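Local coordinates for protein probable arylamine n-acetyl transferase (Mycobacterium abscessus, PDB 4GUZ) that probably transfers an acetyl group from acetyl-coenzyme A to the nitrogen of arylamines, at residues 104-109 against 186-191. Residues are numbered along the deposited sequence; the frame is centred on the assembly and turned at random.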
loop_
_atom_site.group_PDB
_atom_site.type_symbol
_atom_site.label_atom_id
_atom_site.label_comp_id
_atom_site.label_asym_id
_atom_site.label_seq_id
_atom_site.Cartn_x
_atom_site.Cartn_y
_atom_site.Cartn_z
ATOM N N VAL A 104 10.427 3.312 4.952
ATOM C CA VAL A 104 10.399 3.871 3.594
ATOM C C VAL A 104 11.531 4.878 3.464
ATOM O O VAL A 104 11.495 5.959 4.055
ATOM C CB VAL A 104 9.029 4.456 3.174
ATOM C CG1 VAL A 104 9.067 4.943 1.724
ATOM C CG2 VAL A 104 7.920 3.422 3.339
ATOM N N GLN A 105 12.505 4.530 2.648
ATOM C CA GLN A 105 13.725 5.305 2.444
ATOM C C GLN A 105 13.713 6.180 1.211
ATOM O O GLN A 105 14.250 7.296 1.261
ATOM C CB GLN A 105 14.937 4.352 2.351
ATOM C CG GLN A 105 15.285 3.628 3.674
ATOM C CD GLN A 105 15.609 4.539 4.853
ATOM O OE1 GLN A 105 15.132 4.336 5.972
ATOM N NE2 GLN A 105 16.426 5.552 4.648
ATOM N N MET A 106 13.199 5.658 0.087
ATOM C CA MET A 106 13.188 6.334 -1.231
ATOM C C MET A 106 14.558 6.930 -1.566
ATOM O O MET A 106 14.645 8.115 -1.930
ATOM C CB MET A 106 12.085 7.412 -1.308
ATOM C CG MET A 106 10.663 6.865 -1.147
ATOM S SD MET A 106 10.223 5.472 -2.242
ATOM C CE MET A 106 10.035 6.321 -3.814
ATOM N N GLY A 107 15.615 6.123 -1.386
ATOM C CA GLY A 107 16.997 6.506 -1.679
ATOM C C GLY A 107 17.818 7.130 -0.563
ATOM O O GLY A 107 19.047 7.163 -0.657
ATOM N N ALA A 108 17.167 7.650 0.483
ATOM C CA ALA A 108 17.891 8.298 1.586
ATOM C C ALA A 108 18.719 7.292 2.409
ATOM O O ALA A 108 18.318 6.132 2.565
ATOM C CB ALA A 108 16.920 9.044 2.498
ATOM N N THR A 109 19.884 7.740 2.910
ATOM C CA THR A 109 20.774 6.922 3.765
ATOM C C THR A 109 20.436 7.118 5.244
ATOM O O THR A 109 20.700 6.214 6.058
ATOM C CB THR A 109 22.238 7.231 3.484
ATOM O OG1 THR A 109 22.449 8.638 3.668
ATOM C CG2 THR A 109 22.658 6.799 2.079
ATOM N N LEU A 186 16.806 2.305 -7.140
ATOM C CA LEU A 186 16.414 3.289 -6.128
ATOM C C LEU A 186 15.822 2.531 -4.941
ATOM O O LEU A 186 14.775 1.899 -5.108
ATOM C CB LEU A 186 15.394 4.315 -6.679
ATOM C CG LEU A 186 14.870 5.357 -5.649
ATOM C CD1 LEU A 186 15.990 6.344 -5.216
ATOM C CD2 LEU A 186 13.656 6.114 -6.186
ATOM N N SER A 187 16.451 2.600 -3.744
ATOM C CA SER A 187 15.863 1.917 -2.577
ATOM C C SER A 187 14.465 2.452 -2.295
ATOM O O SER A 187 14.267 3.669 -2.304
ATOM C CB SER A 187 16.734 2.063 -1.333
ATOM O OG SER A 187 16.759 3.402 -0.860
ATOM N N ARG A 188 13.488 1.548 -2.076
ATOM C CA ARG A 188 12.127 1.944 -1.697
ATOM C C ARG A 188 12.024 1.903 -0.190
ATOM O O ARG A 188 11.847 2.920 0.455
ATOM C CB ARG A 188 11.064 1.024 -2.311
ATOM C CG ARG A 188 10.479 1.520 -3.580
ATOM C CD ARG A 188 9.276 0.682 -3.919
ATOM N NE ARG A 188 8.763 1.085 -5.221
ATOM C CZ ARG A 188 7.697 0.565 -5.799
ATOM N NH1 ARG A 188 7.024 -0.417 -5.210
ATOM N NH2 ARG A 188 7.306 1.002 -6.990
ATOM N N HIS A 189 12.139 0.701 0.369
ATOM C CA HIS A 189 12.083 0.492 1.810
ATOM C C HIS A 189 13.038 -0.609 2.241
ATOM O O HIS A 189 13.517 -1.393 1.411
ATOM C CB HIS A 189 10.634 0.146 2.245
ATOM C CG HIS A 189 9.990 -1.023 1.549
ATOM N ND1 HIS A 189 10.408 -2.320 1.775
ATOM C CD2 HIS A 189 8.886 -1.049 0.758
ATOM C CE1 HIS A 189 9.620 -3.083 1.043
ATOM N NE2 HIS A 189 8.660 -2.363 0.440
ATOM N N THR A 190 13.322 -0.652 3.539
ATOM C CA THR A 190 14.068 -1.740 4.174
ATOM C C THR A 190 13.090 -2.400 5.127
ATOM O O THR A 190 12.207 -1.723 5.641
ATOM C CB THR A 190 15.351 -1.293 4.898
ATOM O OG1 THR A 190 15.020 -0.450 6.015
ATOM C CG2 THR A 190 16.374 -0.630 3.967
ATOM N N PHE A 191 13.209 -3.692 5.355
ATOM C CA PHE A 191 12.322 -4.356 6.316
ATOM C C PHE A 191 13.067 -5.470 7.023
ATOM O O PHE A 191 14.077 -5.949 6.540
ATOM C CB PHE A 191 11.024 -4.891 5.664
ATOM C CG PHE A 191 11.212 -5.891 4.537
ATOM C CD1 PHE A 191 11.355 -5.465 3.228
ATOM C CD2 PHE A 191 11.206 -7.259 4.789
ATOM C CE1 PHE A 191 11.561 -6.384 2.192
ATOM C CE2 PHE A 191 11.401 -8.178 3.765
ATOM C CZ PHE A 191 11.554 -7.738 2.466
HETATM O O HOH W 1 16.263 1.760 6.686
HETATM O O HOH W 2 18.497 3.824 1.011
#
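With chi1 at 68°, S187 holds OG between its own backbone N and carbonyl carbon, where OG accepts a hydrogen bond from G107 N at 3.0 Å; the N-H is well off line, at 132°. Q105 carries CG anti to its carbonyl carbon, and its CB lies 3.8 Å from S187 OG. The side-chain amide then reaches its own turn: NE2 donates to A108 O at 2.9 Å from above that carbonyl's plane and also hydrogen-bonds T110 O, while OE1 accepts from R112 N, so the amide's rotation is fixed from both ends. One water joins A108 O to S187 OG; a second joins T190 OG1 to Q105 OE1, weakly at the Q105 end.

Residues 105-108 form a type I' turn just where strand 96-104 runs out of its antiparallel pairing with strand 185-196, V104 and H189 being a non-hydrogen-bonded pair. R188 and H189 both face L173 on the other neighbouring strand, a classic beta bulge, and R188 O accepts two N-H groups from one face of its carbonyl plane: Q105 N at 2.8 Å and M106 N at 3.1 Å, the latter nearly straight at 174°. M106 brings SD to 4.0 Å from R188 CA, and L186 CD1 packs 3.7 Å from G107 CA. R188 NE makes a salt bridge with E175 OE1, whereas H189 NE2 hydrogen-bonds D131 OD2 and its ring meets H116, two residues of a probable Cys-His-Asp triad with C79.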